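Local coordinates for protein copper-containing nitrite reductase (Bradyrhizobium sp. ORS 375, PDB 6THE) that probably reduces nitrite to nitric oxide at its copper sites, as the core of a larger four-domain enzyme that also carries heme and cupredoxin modules, at residues Ser11-Asp16 with Lys202-Lys207; Pro19-Arg24 with Leu143-Gly148; Gly149-Asp154 with Thr213-Phe218; Phe236-Leu241 with Ile265-Val270; Pro273-Leu278 with Ile293-Gly298. One frame throughout, in Å; residues are numbered along the deposited sequence.

Interaction 1: Ser11-Asp16 with Lys202-Lys207. With 9JE (pentane-1,5-diol), chain T.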
# COMPACT_ATOMS: atom_id res chain seq x y z
N SER A 11 18.44 3.28 20.48
CA SER A 11 18.01 2.13 19.69
C SER A 11 17.51 1.02 20.61
O SER A 11 18.19 0.63 21.55
CB SER A 11 19.12 1.65 18.80
OG SER A 11 19.58 2.69 17.95
N ARG A 12 16.30 0.53 20.32
CA ARG A 12 15.76 -0.62 21.03
C ARG A 12 16.23 -1.90 20.34
O ARG A 12 16.16 -2.01 19.12
CB ARG A 12 14.24 -0.56 21.17
CG ARG A 12 13.66 -1.63 22.09
CD ARG A 12 12.25 -1.38 22.56
NE ARG A 12 12.13 -0.25 23.48
CZ ARG A 12 12.30 -0.31 24.79
NH1 ARG A 12 12.16 0.78 25.53
NH2 ARG A 12 12.61 -1.46 25.38
N GLU A 13 16.70 -2.85 21.15
CA GLU A 13 17.21 -4.13 20.68
C GLU A 13 16.05 -4.96 20.14
O GLU A 13 14.96 -4.96 20.72
CB GLU A 13 17.94 -4.85 21.81
CG GLU A 13 19.16 -4.11 22.31
CD GLU A 13 19.83 -4.68 23.55
OE1 GLU A 13 19.13 -5.30 24.37
OE2 GLU A 13 21.06 -4.50 23.69
N PRO A 14 16.24 -5.70 19.02
CA PRO A 14 15.17 -6.51 18.44
C PRO A 14 14.82 -7.72 19.31
O PRO A 14 13.70 -8.21 19.27
CB PRO A 14 15.76 -6.98 17.09
CG PRO A 14 17.26 -6.93 17.30
CD PRO A 14 17.49 -5.78 18.25
N ASP A 15 15.80 -8.15 20.12
CA ASP A 15 15.66 -9.32 20.97
C ASP A 15 15.01 -8.94 22.30
O ASP A 15 14.82 -9.79 23.16
CB ASP A 15 17.01 -10.03 21.17
CG ASP A 15 18.11 -9.11 21.68
OD1 ASP A 15 18.37 -8.08 21.03
OD2 ASP A 15 18.71 -9.44 22.72
N ASP A 16 14.66 -7.66 22.45
CA ASP A 16 13.99 -7.17 23.64
C ASP A 16 12.50 -7.48 23.53
O ASP A 16 11.69 -6.62 23.18
CB ASP A 16 14.29 -5.68 23.89
CG ASP A 16 13.85 -5.17 25.25
OD1 ASP A 16 13.60 -6.01 26.14
OD2 ASP A 16 13.75 -3.94 25.41
N LYS A 202 24.90 -2.11 12.65
CA LYS A 202 26.18 -1.96 13.33
C LYS A 202 25.99 -2.10 14.84
O LYS A 202 26.89 -2.57 15.53
CB LYS A 202 26.85 -0.65 12.88
CG LYS A 202 27.42 0.25 13.98
CD LYS A 202 28.80 -0.15 14.47
CE LYS A 202 29.22 0.62 15.71
NZ LYS A 202 30.33 -0.06 16.42
N LEU A 203 24.81 -1.72 15.33
CA LEU A 203 24.53 -1.69 16.76
C LEU A 203 24.06 -3.05 17.25
O LEU A 203 24.80 -3.75 17.95
CB LEU A 203 23.51 -0.58 17.06
CG LEU A 203 24.08 0.75 17.54
CD1 LEU A 203 25.00 1.38 16.50
CD2 LEU A 203 22.96 1.72 17.90
N HIS A 204 22.83 -3.43 16.88
CA HIS A 204 22.21 -4.65 17.37
C HIS A 204 21.80 -5.55 16.20
O HIS A 204 20.62 -5.61 15.86
CB HIS A 204 21.02 -4.34 18.29
CG HIS A 204 21.27 -3.24 19.27
ND1 HIS A 204 22.00 -3.43 20.42
CD2 HIS A 204 20.88 -1.95 19.28
CE1 HIS A 204 22.05 -2.30 21.10
NE2 HIS A 204 21.37 -1.37 20.42
N PRO A 205 22.74 -6.28 15.56
CA PRO A 205 22.40 -7.19 14.47
C PRO A 205 21.65 -8.42 14.97
O PRO A 205 22.02 -9.01 15.99
CB PRO A 205 23.76 -7.57 13.87
CG PRO A 205 24.74 -7.41 15.01
CD PRO A 205 24.19 -6.27 15.85
N LEU A 206 20.58 -8.78 14.25
CA LEU A 206 19.78 -9.96 14.55
C LEU A 206 20.64 -11.20 14.32
O LEU A 206 21.45 -11.23 13.39
CB LEU A 206 18.55 -9.98 13.63
CG LEU A 206 17.39 -9.07 14.04
CD1 LEU A 206 17.65 -7.63 13.63
CD2 LEU A 206 16.09 -9.56 13.41
N LYS A 207 20.47 -12.22 15.17
CA LYS A 207 21.25 -13.44 15.07
C LYS A 207 20.36 -14.66 15.28
O LYS A 207 19.60 -14.73 16.25
CB LYS A 207 22.44 -13.40 16.04
CG LYS A 207 23.62 -12.56 15.56
CD LYS A 207 24.85 -12.67 16.44
CE LYS A 207 26.01 -11.84 15.92
NZ LYS A 207 27.20 -11.94 16.80
C02 9JE T . 21.23 -9.61 20.06
C03 9JE T . 22.45 -9.26 19.24
C04 9JE T . 22.98 -7.88 19.51
C05 9JE T . 24.43 -7.86 19.95
C06 9JE T . 24.71 -8.66 21.21
O01 9JE T . 21.55 -9.78 21.44
O07 9JE T . 24.06 -8.11 22.35
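H204 NE2 is held by a hydrogen bond to D9 OD2, and the imidazole so fixed presents one face to E13. E13 CG lies over that face, 3.6 Å from the centroid of the H204 ring and 17° off its normal, a CH-pi contact. A chi1 of -63° sets this CG beside the backbone N of E13, where it can cover the imidazole; beyond CG the chain is extended, and the carboxylate plane stands 80° from the imidazole plane. The S11 carbonyl O comes obliquely to the ring, while S11 OG rests 3.5 Å from L203 CD2 and finds its polar partner in S196 OG.

Apolar contact continues at P14. P14 CD packs 3.8 Å from H204 CB, and P14 CG lies 3.8 Å from L206 CD1, so P14 spans the turn from H204, just past helix 199-203, to L206 at the start of strand 206-209. The segment 11-16 belongs to the N-terminal arm, which precedes strand 28-43. In this two-domain cupredoxin core it touches both domains: R12 NE donates to P58 O in the first, whereas the backbone of P14 bonds to Y158 on strand 155-164 of the second. A type I turn from E13 to D16 ends the segment, and across it R12 NH2 pairs with D16 OD2 in a salt bridge whose hydrogen bond is weak.

Beside the turn, pentane-1,5-diol sits against both segments. Its O01 gives a weak hydrogen bond to D15 OD2 at 3.1 Å, its C03 lies 3.3 Å from P205 O, and its C04 is 4.0 Å from H204 CA.

Interaction 2: Pro19-Arg24 with Leu143-Gly148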
# COMPACT_ATOMS: atom_id res chain seq x y z
N PRO A 19 8.51 -12.63 27.51
CA PRO A 19 8.24 -14.06 27.37
C PRO A 19 6.79 -14.31 26.98
O PRO A 19 5.88 -13.64 27.48
CB PRO A 19 8.55 -14.63 28.77
CG PRO A 19 8.44 -13.44 29.70
CD PRO A 19 8.90 -12.25 28.88
N PRO A 20 6.52 -15.29 26.08
CA PRO A 20 5.16 -15.53 25.58
C PRO A 20 4.17 -15.94 26.66
O PRO A 20 4.54 -16.60 27.63
CB PRO A 20 5.34 -16.71 24.60
CG PRO A 20 6.80 -16.67 24.22
CD PRO A 20 7.51 -16.19 25.47
N ILE A 21 2.91 -15.52 26.48
CA ILE A 21 1.80 -15.99 27.30
C ILE A 21 1.54 -17.45 26.95
O ILE A 21 1.45 -17.79 25.77
CB ILE A 21 0.56 -15.10 27.10
CG1 ILE A 21 0.67 -13.77 27.86
CG2 ILE A 21 -0.72 -15.84 27.48
CD1 ILE A 21 1.28 -12.65 27.06
N GLY A 22 1.44 -18.29 27.98
CA GLY A 22 1.16 -19.71 27.80
C GLY A 22 -0.31 -19.95 27.47
O GLY A 22 -0.84 -19.42 26.50
N LYS A 23 -0.96 -20.76 28.32
CA LYS A 23 -2.37 -21.08 28.17
C LYS A 23 -3.13 -20.51 29.36
O LYS A 23 -4.21 -20.99 29.70
CB LYS A 23 -2.55 -22.60 28.04
CG LYS A 23 -1.94 -23.23 26.79
CD LYS A 23 -1.66 -24.71 26.93
CE LYS A 23 -0.28 -25.03 27.49
NZ LYS A 23 -0.19 -24.75 28.94
N ARG A 24 -2.55 -19.47 29.98
CA ARG A 24 -3.09 -18.87 31.19
C ARG A 24 -4.41 -18.17 30.88
O ARG A 24 -4.67 -17.79 29.74
CB ARG A 24 -2.06 -17.93 31.83
CG ARG A 24 -1.76 -16.66 31.04
CD ARG A 24 -1.30 -15.54 31.96
NE ARG A 24 -0.97 -14.31 31.25
CZ ARG A 24 -1.84 -13.40 30.84
NH1 ARG A 24 -1.41 -12.32 30.21
NH2 ARG A 24 -3.13 -13.57 31.05
N LEU A 143 1.11 -6.64 21.62
CA LEU A 143 0.68 -7.92 21.08
C LEU A 143 -0.38 -8.52 21.99
O LEU A 143 -0.13 -8.76 23.17
CB LEU A 143 1.90 -8.85 20.95
CG LEU A 143 1.59 -10.29 20.54
CD1 LEU A 143 1.17 -10.37 19.08
CD2 LEU A 143 2.79 -11.19 20.79
N VAL A 144 -1.57 -8.74 21.42
CA VAL A 144 -2.66 -9.42 22.11
C VAL A 144 -2.73 -10.84 21.55
O VAL A 144 -3.20 -11.05 20.43
CB VAL A 144 -3.99 -8.67 21.95
CG1 VAL A 144 -5.10 -9.30 22.78
CG2 VAL A 144 -3.85 -7.19 22.29
N GLU A 145 -2.25 -11.81 22.34
CA GLU A 145 -2.21 -13.20 21.94
C GLU A 145 -3.61 -13.81 22.07
O GLU A 145 -4.32 -13.52 23.03
CB GLU A 145 -1.20 -13.98 22.78
CG GLU A 145 0.24 -13.73 22.39
CD GLU A 145 1.25 -14.71 22.97
OE1 GLU A 145 1.07 -15.93 22.76
OE2 GLU A 145 2.20 -14.26 23.63
N PRO A 146 -4.04 -14.66 21.11
CA PRO A 146 -5.37 -15.29 21.17
C PRO A 146 -5.47 -16.34 22.28
O PRO A 146 -4.50 -16.61 22.98
CB PRO A 146 -5.50 -15.95 19.79
CG PRO A 146 -4.08 -16.23 19.37
CD PRO A 146 -3.28 -15.07 19.93
N GLU A 147 -6.67 -16.92 22.42
CA GLU A 147 -6.93 -17.96 23.39
C GLU A 147 -6.13 -19.20 23.01
O GLU A 147 -6.40 -19.84 22.00
CB GLU A 147 -8.44 -18.25 23.47
CG GLU A 147 -8.80 -19.34 24.47
CD GLU A 147 -10.25 -19.34 24.92
OE1 GLU A 147 -10.49 -19.51 26.13
OE2 GLU A 147 -11.14 -19.18 24.06
N GLY A 148 -5.13 -19.53 23.84
CA GLY A 148 -4.21 -20.62 23.58
C GLY A 148 -2.79 -20.12 23.34
O GLY A 148 -1.83 -20.69 23.86
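The side chain of E145 reaches from the end of strand 139-145 to the backbone of I21. From CB, which points toward the arm, the chain runs to CG beside the backbone N of E145 (chi1 -76°), and beyond CG it is extended, carrying the carboxylate to the arm. CD comes to 4.0 Å from I21 N. OE1 lies 3.6 Å from I21 O, and its hydrogen-bond donor is L150 N, just past the segment. OE2 does the work across the contact, accepting from I21 N at 3.2 Å with an N-H...O angle of 154°; the donor approaches from above the carboxylate plane, 40° out of it. The same oxygen is in a salt bridge with R63 NE and is bordered by carbon, with P20 CA at 3.8 Å and I21 CD1 at 3.9 Å.

An alanine in place of E145 would probably leave I21 N and L150 N without this acceptor and R63 without its charge mate, weakening the hold on this part of the arm. Further along, contact passes to the backbone of G148: G22 O faces its O as a second acceptor, without a bond, and K23 CG lies 3.9 Å from G148 O.

This surface contact fastens the irregular N-terminal arm to the first cupredoxin domain, where strand 139-145 pairs with strand 62-65. One buried carboxylate, shared among two amides and a guanidinium, supplies the polar attachment, and its negative charge is probably balanced by R63.

Interaction 3: Gly149-Asp154 with Thr213-Phe218. With TB (terbium(III) ion), chain K.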
# COMPACT_ATOMS: atom_id res chain seq x y z
N GLY A 149 -2.68 -19.05 22.55
CA GLY A 149 -1.40 -18.41 22.27
C GLY A 149 -0.84 -18.80 20.91
O GLY A 149 -1.39 -19.67 20.23
N LEU A 150 0.26 -18.15 20.53
CA LEU A 150 0.94 -18.40 19.27
C LEU A 150 1.75 -19.69 19.38
O LEU A 150 2.28 -20.00 20.44
CB LEU A 150 1.86 -17.22 18.95
CG LEU A 150 1.18 -15.96 18.42
CD1 LEU A 150 2.09 -14.75 18.57
CD2 LEU A 150 0.76 -16.13 16.97
N PRO A 151 1.86 -20.49 18.28
CA PRO A 151 2.76 -21.64 18.25
C PRO A 151 4.21 -21.18 18.47
O PRO A 151 4.62 -20.17 17.90
CB PRO A 151 2.60 -22.20 16.83
CG PRO A 151 1.24 -21.70 16.39
CD PRO A 151 1.10 -20.34 17.03
N PRO A 152 5.00 -21.90 19.30
CA PRO A 152 6.35 -21.45 19.65
C PRO A 152 7.33 -21.49 18.47
O PRO A 152 7.26 -22.38 17.62
CB PRO A 152 6.79 -22.44 20.74
CG PRO A 152 5.97 -23.69 20.47
CD PRO A 152 4.65 -23.18 19.93
N VAL A 153 8.24 -20.51 18.45
CA VAL A 153 9.31 -20.44 17.46
C VAL A 153 10.64 -20.34 18.20
O VAL A 153 10.67 -20.24 19.43
CB VAL A 153 9.11 -19.26 16.48
CG1 VAL A 153 7.97 -19.52 15.50
CG2 VAL A 153 8.91 -17.94 17.20
N ASP A 154 11.74 -20.38 17.44
CA ASP A 154 13.08 -20.39 18.03
C ASP A 154 13.50 -18.97 18.40
O ASP A 154 14.18 -18.78 19.41
CB ASP A 154 14.09 -21.09 17.12
CG ASP A 154 13.76 -22.55 16.86
OD1 ASP A 154 12.88 -22.81 16.01
OD2 ASP A 154 14.37 -23.42 17.53
N THR A 213 13.12 -21.26 13.34
CA THR A 213 11.95 -20.52 12.92
C THR A 213 11.97 -19.15 13.59
O THR A 213 12.04 -19.06 14.81
CB THR A 213 10.65 -21.30 13.19
OG1 THR A 213 10.65 -21.72 14.55
CG2 THR A 213 10.47 -22.50 12.28
N VAL A 214 11.92 -18.10 12.76
CA VAL A 214 12.04 -16.73 13.22
C VAL A 214 10.70 -16.04 13.06
O VAL A 214 10.05 -16.16 12.01
CB VAL A 214 13.17 -15.99 12.47
CG1 VAL A 214 13.23 -14.51 12.84
CG2 VAL A 214 14.53 -16.64 12.68
N ARG A 215 10.28 -15.31 14.10
CA ARG A 215 9.07 -14.51 14.06
C ARG A 215 9.43 -13.04 14.31
O ARG A 215 9.94 -12.70 15.37
CB ARG A 215 8.05 -15.03 15.08
CG ARG A 215 6.79 -14.18 15.22
CD ARG A 215 5.57 -15.00 15.58
NE ARG A 215 5.75 -15.82 16.77
CZ ARG A 215 5.05 -16.92 17.05
NH1 ARG A 215 5.30 -17.58 18.17
NH2 ARG A 215 4.12 -17.35 16.22
N ILE A 216 9.15 -12.20 13.31
CA ILE A 216 9.40 -10.77 13.42
C ILE A 216 8.07 -10.06 13.63
O ILE A 216 7.19 -10.10 12.77
CB ILE A 216 10.16 -10.24 12.19
CG1 ILE A 216 11.56 -10.86 12.07
CG2 ILE A 216 10.23 -8.72 12.21
CD1 ILE A 216 12.27 -10.57 10.77
N PHE A 217 7.93 -9.43 14.81
CA PHE A 217 6.81 -8.54 15.09
C PHE A 217 7.13 -7.18 14.49
O PHE A 217 7.71 -6.32 15.16
CB PHE A 217 6.54 -8.47 16.59
CG PHE A 217 6.22 -9.78 17.26
CD1 PHE A 217 4.97 -10.36 17.13
CD2 PHE A 217 7.18 -10.44 18.02
CE1 PHE A 217 4.68 -11.57 17.74
CE2 PHE A 217 6.88 -11.65 18.64
CZ PHE A 217 5.64 -12.21 18.50
N PHE A 218 6.75 -7.00 13.22
CA PHE A 218 7.07 -5.79 12.48
C PHE A 218 5.88 -4.83 12.52
O PHE A 218 4.73 -5.26 12.44
CB PHE A 218 7.49 -6.13 11.05
CG PHE A 218 7.84 -4.93 10.19
CD1 PHE A 218 9.09 -4.34 10.28
CD2 PHE A 218 6.92 -4.41 9.30
CE1 PHE A 218 9.41 -3.24 9.49
CE2 PHE A 218 7.24 -3.31 8.51
CZ PHE A 218 8.48 -2.73 8.61
TB TB K . 15.20 -25.52 17.27
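D154 and T213 satisfy one another through three hydrogen bonds. D154 OD1 takes two of them: T213 OG1 donates to its anti lone pair at 2.9 Å, and T213 N approaches from above the carboxylate plane at 3.1 Å, almost straight at 173°. In return D154 N donates to T213 O at 3.0 Å. D154 OD2 binds a terbium ion at 2.3 Å.

The other polar centre is R215. Its NH1 donates to P151 O at 2.7 Å, and NH2 adds a weak bond to the same carbonyl. Both nitrogens also have charged partners, NH1 in E156 and NH2 in E267. The guanidinium is sandwiched between L150 CD1 over the centre of one face and V153 CG1 over that of the opposite face, while L150 CD1 also meets the edge of the F217 ring at CE1, 4.2 Å away.

The segment 149-154 is the connection from strand 139-145 to strand 155-164, so these bonds tie the link between the two cupredoxin domains to strand 213-222 of the second. A buried arginine cation thus has its NH1 and NH2 groups met by one carbonyl and two carboxylates, which probably offset its charge, while its flat faces are covered by hydrocarbon.

Interaction 4: Phe236-Leu241 with Ile265-Val270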
# COMPACT_ATOMS: atom_id res chain seq x y z
N PHE A 236 8.67 -15.42 3.51
CA PHE A 236 7.83 -15.54 4.70
C PHE A 236 6.90 -16.73 4.56
O PHE A 236 6.14 -16.82 3.60
CB PHE A 236 7.04 -14.25 4.94
CG PHE A 236 7.86 -12.98 5.04
CD1 PHE A 236 8.88 -12.87 5.99
CD2 PHE A 236 7.61 -11.90 4.21
CE1 PHE A 236 9.62 -11.70 6.08
CE2 PHE A 236 8.36 -10.74 4.31
CZ PHE A 236 9.36 -10.64 5.25
N ASP A 237 6.99 -17.66 5.52
CA ASP A 237 6.15 -18.85 5.55
C ASP A 237 4.72 -18.46 5.88
O ASP A 237 3.78 -18.93 5.24
CB ASP A 237 6.69 -19.89 6.54
CG ASP A 237 8.07 -20.42 6.20
OD1 ASP A 237 8.46 -20.36 5.01
OD2 ASP A 237 8.76 -20.89 7.12
N LYS A 238 4.56 -17.59 6.89
CA LYS A 238 3.26 -17.12 7.33
C LYS A 238 3.33 -15.62 7.64
O LYS A 238 4.27 -15.16 8.28
CB LYS A 238 2.78 -17.92 8.54
CG LYS A 238 2.25 -19.31 8.24
CD LYS A 238 2.18 -20.22 9.45
CE LYS A 238 1.88 -21.66 9.09
NZ LYS A 238 1.97 -22.55 10.26
N VAL A 239 2.32 -14.88 7.15
CA VAL A 239 2.22 -13.45 7.38
C VAL A 239 0.81 -13.13 7.89
O VAL A 239 -0.17 -13.45 7.23
CB VAL A 239 2.56 -12.63 6.12
CG1 VAL A 239 2.20 -11.16 6.27
CG2 VAL A 239 4.02 -12.78 5.72
N ASP A 240 0.75 -12.50 9.06
CA ASP A 240 -0.49 -11.95 9.59
C ASP A 240 -0.65 -10.52 9.06
O ASP A 240 0.01 -9.61 9.55
CB ASP A 240 -0.55 -12.05 11.11
CG ASP A 240 -0.54 -13.48 11.63
OD1 ASP A 240 -1.47 -14.23 11.28
OD2 ASP A 240 0.39 -13.83 12.38
N LEU A 241 -1.52 -10.37 8.06
CA LEU A 241 -1.68 -9.12 7.34
C LEU A 241 -2.33 -8.07 8.25
O LEU A 241 -3.36 -8.33 8.86
CB LEU A 241 -2.54 -9.38 6.09
CG LEU A 241 -2.52 -8.28 5.02
CD1 LEU A 241 -1.17 -8.21 4.34
CD2 LEU A 241 -3.62 -8.52 4.00
N ILE A 265 2.97 -9.79 11.29
CA ILE A 265 3.68 -10.87 11.94
C ILE A 265 4.24 -11.79 10.85
O ILE A 265 3.50 -12.56 10.23
CB ILE A 265 2.77 -11.62 12.94
CG1 ILE A 265 2.26 -10.69 14.04
CG2 ILE A 265 3.49 -12.84 13.51
CD1 ILE A 265 1.08 -11.24 14.82
N ALA A 266 5.55 -11.66 10.61
CA ALA A 266 6.23 -12.42 9.58
C ALA A 266 7.00 -13.57 10.22
O ALA A 266 7.84 -13.35 11.09
CB ALA A 266 7.14 -11.50 8.80
N GLU A 267 6.70 -14.79 9.77
CA GLU A 267 7.36 -16.00 10.22
C GLU A 267 8.06 -16.65 9.04
O GLU A 267 7.53 -16.65 7.93
CB GLU A 267 6.35 -16.98 10.83
CG GLU A 267 5.66 -16.45 12.07
CD GLU A 267 4.52 -17.32 12.59
OE1 GLU A 267 4.41 -18.48 12.15
OE2 GLU A 267 3.75 -16.83 13.44
N PHE A 268 9.25 -17.21 9.29
CA PHE A 268 10.01 -17.91 8.26
C PHE A 268 11.01 -18.88 8.90
O PHE A 268 11.44 -18.68 10.03
CB PHE A 268 10.70 -16.92 7.31
CG PHE A 268 11.57 -15.88 7.96
CD1 PHE A 268 11.04 -14.68 8.40
CD2 PHE A 268 12.93 -16.10 8.12
CE1 PHE A 268 11.84 -13.72 8.99
CE2 PHE A 268 13.74 -15.14 8.72
CZ PHE A 268 13.19 -13.95 9.15
N LYS A 269 11.35 -19.92 8.14
CA LYS A 269 12.35 -20.91 8.52
C LYS A 269 13.66 -20.58 7.79
O LYS A 269 13.66 -20.37 6.58
CB LYS A 269 11.85 -22.31 8.16
CG LYS A 269 12.84 -23.45 8.37
CD LYS A 269 12.72 -24.13 9.72
CE LYS A 269 13.38 -25.49 9.76
NZ LYS A 269 13.25 -26.13 11.09
N VAL A 270 14.76 -20.52 8.55
CA VAL A 270 16.06 -20.24 7.98
C VAL A 270 16.77 -21.57 7.72
O VAL A 270 16.89 -22.40 8.62
CB VAL A 270 16.90 -19.31 8.88
CG1 VAL A 270 18.21 -18.91 8.21
CG2 VAL A 270 16.12 -18.06 9.29
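A classic beta bulge marks this antiparallel pairing, with D237 and K238 both set against E267. E267 O accepts from the two successive amides: D237 N at 2.7 Å, in the carbonyl plane, and K238 N at 3.3 Å, from above it. E267 N returns a bond to K238 O at 2.9 Å, and beyond the bulge D240 N donates to I265 O at 3.0 Å. D237 adds a side-chain bond, its OD2 accepting weakly from K269 N.

On the buried side, the A266 methyl sits over one face of the F236 ring, CB 4.0 Å from its centroid, a CH-pi contact. F268 points the same way alongside, and its CD1 reaches the ring edge of F236 at CD1, 3.7 Å away; the planes are inclined at 56°, an oblique pair. In F268 CG stands between backbone N and carbonyl carbon (chi1 54°), which brings its ring beside that of F236. An alanine at F236 would probably open a gap beside F268 and leave the A266 methyl without the ring it covers. On the other side of the sheet D240 OD2 lies against I265 CB, 3.3 Å off.

Strand 263-269 continues the sheet on its far side with strand 213-222, and L241 packs on F242 of the second subunit. The chain turns a corner at D237, so the pieces before and after belong to different sheets or faces, as a classic bulge allows in a beta sandwich of the cupredoxin kind.

Interaction 5: Pro273-Leu278 with Ile293-Gly298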
# COMPACT_ATOMS: atom_id res chain seq x y z
N PRO A 273 23.02 -20.80 5.95
CA PRO A 273 23.82 -19.83 6.70
C PRO A 273 24.27 -18.65 5.84
O PRO A 273 24.39 -18.77 4.63
CB PRO A 273 25.04 -20.66 7.14
CG PRO A 273 25.17 -21.72 6.07
CD PRO A 273 23.75 -22.05 5.67
N GLY A 274 24.52 -17.52 6.50
CA GLY A 274 25.00 -16.32 5.84
C GLY A 274 24.37 -15.05 6.41
O GLY A 274 23.84 -15.05 7.52
N THR A 275 24.44 -13.97 5.62
CA THR A 275 23.92 -12.67 6.02
C THR A 275 22.61 -12.41 5.29
O THR A 275 22.52 -12.60 4.07
CB THR A 275 24.96 -11.56 5.79
OG1 THR A 275 26.18 -11.95 6.42
CG2 THR A 275 24.53 -10.21 6.32
N TYR A 276 21.60 -11.97 6.05
CA TYR A 276 20.28 -11.65 5.52
C TYR A 276 19.94 -10.20 5.87
O TYR A 276 20.28 -9.73 6.95
CB TYR A 276 19.24 -12.64 6.05
CG TYR A 276 19.41 -14.05 5.55
CD1 TYR A 276 20.31 -14.92 6.16
CD2 TYR A 276 18.68 -14.53 4.48
CE1 TYR A 276 20.47 -16.22 5.70
CE2 TYR A 276 18.83 -15.82 4.01
CZ TYR A 276 19.73 -16.68 4.63
OH TYR A 276 19.88 -17.95 4.18
N THR A 277 19.28 -9.51 4.94
CA THR A 277 19.07 -8.08 5.05
C THR A 277 17.59 -7.76 5.23
O THR A 277 16.75 -8.19 4.44
CB THR A 277 19.70 -7.34 3.85
OG1 THR A 277 21.02 -7.84 3.65
CG2 THR A 277 19.75 -5.84 4.04
N LEU A 278 17.29 -7.00 6.29
CA LEU A 278 15.95 -6.48 6.54
C LEU A 278 15.85 -5.09 5.92
O LEU A 278 16.59 -4.19 6.30
CB LEU A 278 15.71 -6.42 8.06
CG LEU A 278 15.27 -7.73 8.72
CD1 LEU A 278 16.48 -8.59 9.08
CD2 LEU A 278 14.45 -7.44 9.97
N ILE A 293 20.35 -6.20 9.59
CA ILE A 293 21.22 -7.34 9.34
C ILE A 293 20.77 -8.51 10.21
O ILE A 293 20.53 -8.35 11.41
CB ILE A 293 22.70 -6.97 9.56
CG1 ILE A 293 23.19 -5.89 8.59
CG2 ILE A 293 23.59 -8.21 9.52
CD1 ILE A 293 23.12 -6.27 7.12
N LEU A 294 20.66 -9.69 9.58
CA LEU A 294 20.38 -10.94 10.27
C LEU A 294 21.50 -11.93 9.96
O LEU A 294 21.59 -12.45 8.85
CB LEU A 294 19.01 -11.46 9.81
CG LEU A 294 18.65 -12.89 10.21
CD1 LEU A 294 18.47 -13.02 11.71
CD2 LEU A 294 17.39 -13.35 9.49
N HIS A 295 22.37 -12.15 10.96
CA HIS A 295 23.48 -13.08 10.84
C HIS A 295 22.99 -14.49 11.17
O HIS A 295 22.42 -14.73 12.23
CB HIS A 295 24.63 -12.67 11.76
CG HIS A 295 25.41 -11.49 11.28
ND1 HIS A 295 26.15 -11.51 10.12
CD2 HIS A 295 25.58 -10.26 11.82
CE1 HIS A 295 26.74 -10.35 9.95
NE2 HIS A 295 26.41 -9.56 10.98
N VAL A 296 23.23 -15.42 10.23
CA VAL A 296 22.86 -16.82 10.42
C VAL A 296 24.12 -17.67 10.38
O VAL A 296 24.82 -17.71 9.37
CB VAL A 296 21.82 -17.28 9.37
CG1 VAL A 296 21.50 -18.76 9.51
CG2 VAL A 296 20.54 -16.45 9.45
N GLN A 297 24.39 -18.35 11.50
CA GLN A 297 25.59 -19.16 11.66
C GLN A 297 25.20 -20.63 11.73
O GLN A 297 24.20 -20.98 12.36
CB GLN A 297 26.36 -18.73 12.91
CG GLN A 297 26.94 -17.32 12.82
CD GLN A 297 27.54 -16.84 14.12
OE1 GLN A 297 28.03 -17.62 14.94
NE2 GLN A 297 27.51 -15.53 14.32
N GLY A 298 26.00 -21.48 11.08
CA GLY A 298 25.78 -22.92 11.09
C GLY A 298 26.37 -23.60 9.85
O GLY A 298 27.08 -22.97 9.07
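Backbone hydrogen bonds join Y276 to L294 and G274 to V296, two hydrogen-bonded pairs of an antiparallel hairpin formed by strands 274-280 and 292-297. L294 N donates to Y276 O at 2.7 Å, and Y276 N returns a bond to L294 O at 2.8 Å. G274 N and V296 O, with V296 N and G274 O, repeat the pattern. T275 faces H295 between them and T277 faces I293 beyond, both as non-hydrogen-bonded pairs, and I293 CA adds a CA-H...O contact to Y276 O. G274 has backbone angles at which a CB would press on the preceding carbonyl O.

Apolar packing lies on the face of Y276, L294 and V296. Y276 CD1 touches V296 CG2 at 3.6 Å, obliquely to the ring, while L294 O lies at the ring edge. L278 CD1 rests 3.9 Å from L294 CB, extending the patch. With CG beside its backbone N (chi1 -67°), the Y276 ring runs back toward V296, and its OH bonds to V272 O. Y276 also packs on A93 of the second subunit.

Mixed contacts occupy the other face. T275 CG2 lies 3.9 Å from I293 CG2, and T275 points the same way as H295, its OG1 3.7 Å from H295 ND1. At the strand ends P273 CB sits 3.6 Å from G298 O.

The chemistry is two-sided: one face is buried and mostly apolar, its tyrosine hydroxyl satisfied, while the partly exposed face mixes threonines, a histidine and I293.

Four of the contacts gather in the second cupredoxin domain, while interaction 2 stands at the first. Along the chain interactions 2, 3, 4 and 5 follow in series; interaction 1 opens before interaction 2, closes after it and crosses interaction 3. The N-terminal arm serves interactions 1 and 2, centres about 24 Å apart, so one arm fastens to both domains. Interaction 2 leads into interaction 3, about 12 Å away between centres, across the inter-domain connection. Interactions 3 and 4, centres about 8 Å apart, share a sheet through strands 213-222 and 263-269. Interactions 1 and 5 meet in the other sheet, and packing of F268 on L294 joins interactions 4 and 5 across the sandwich.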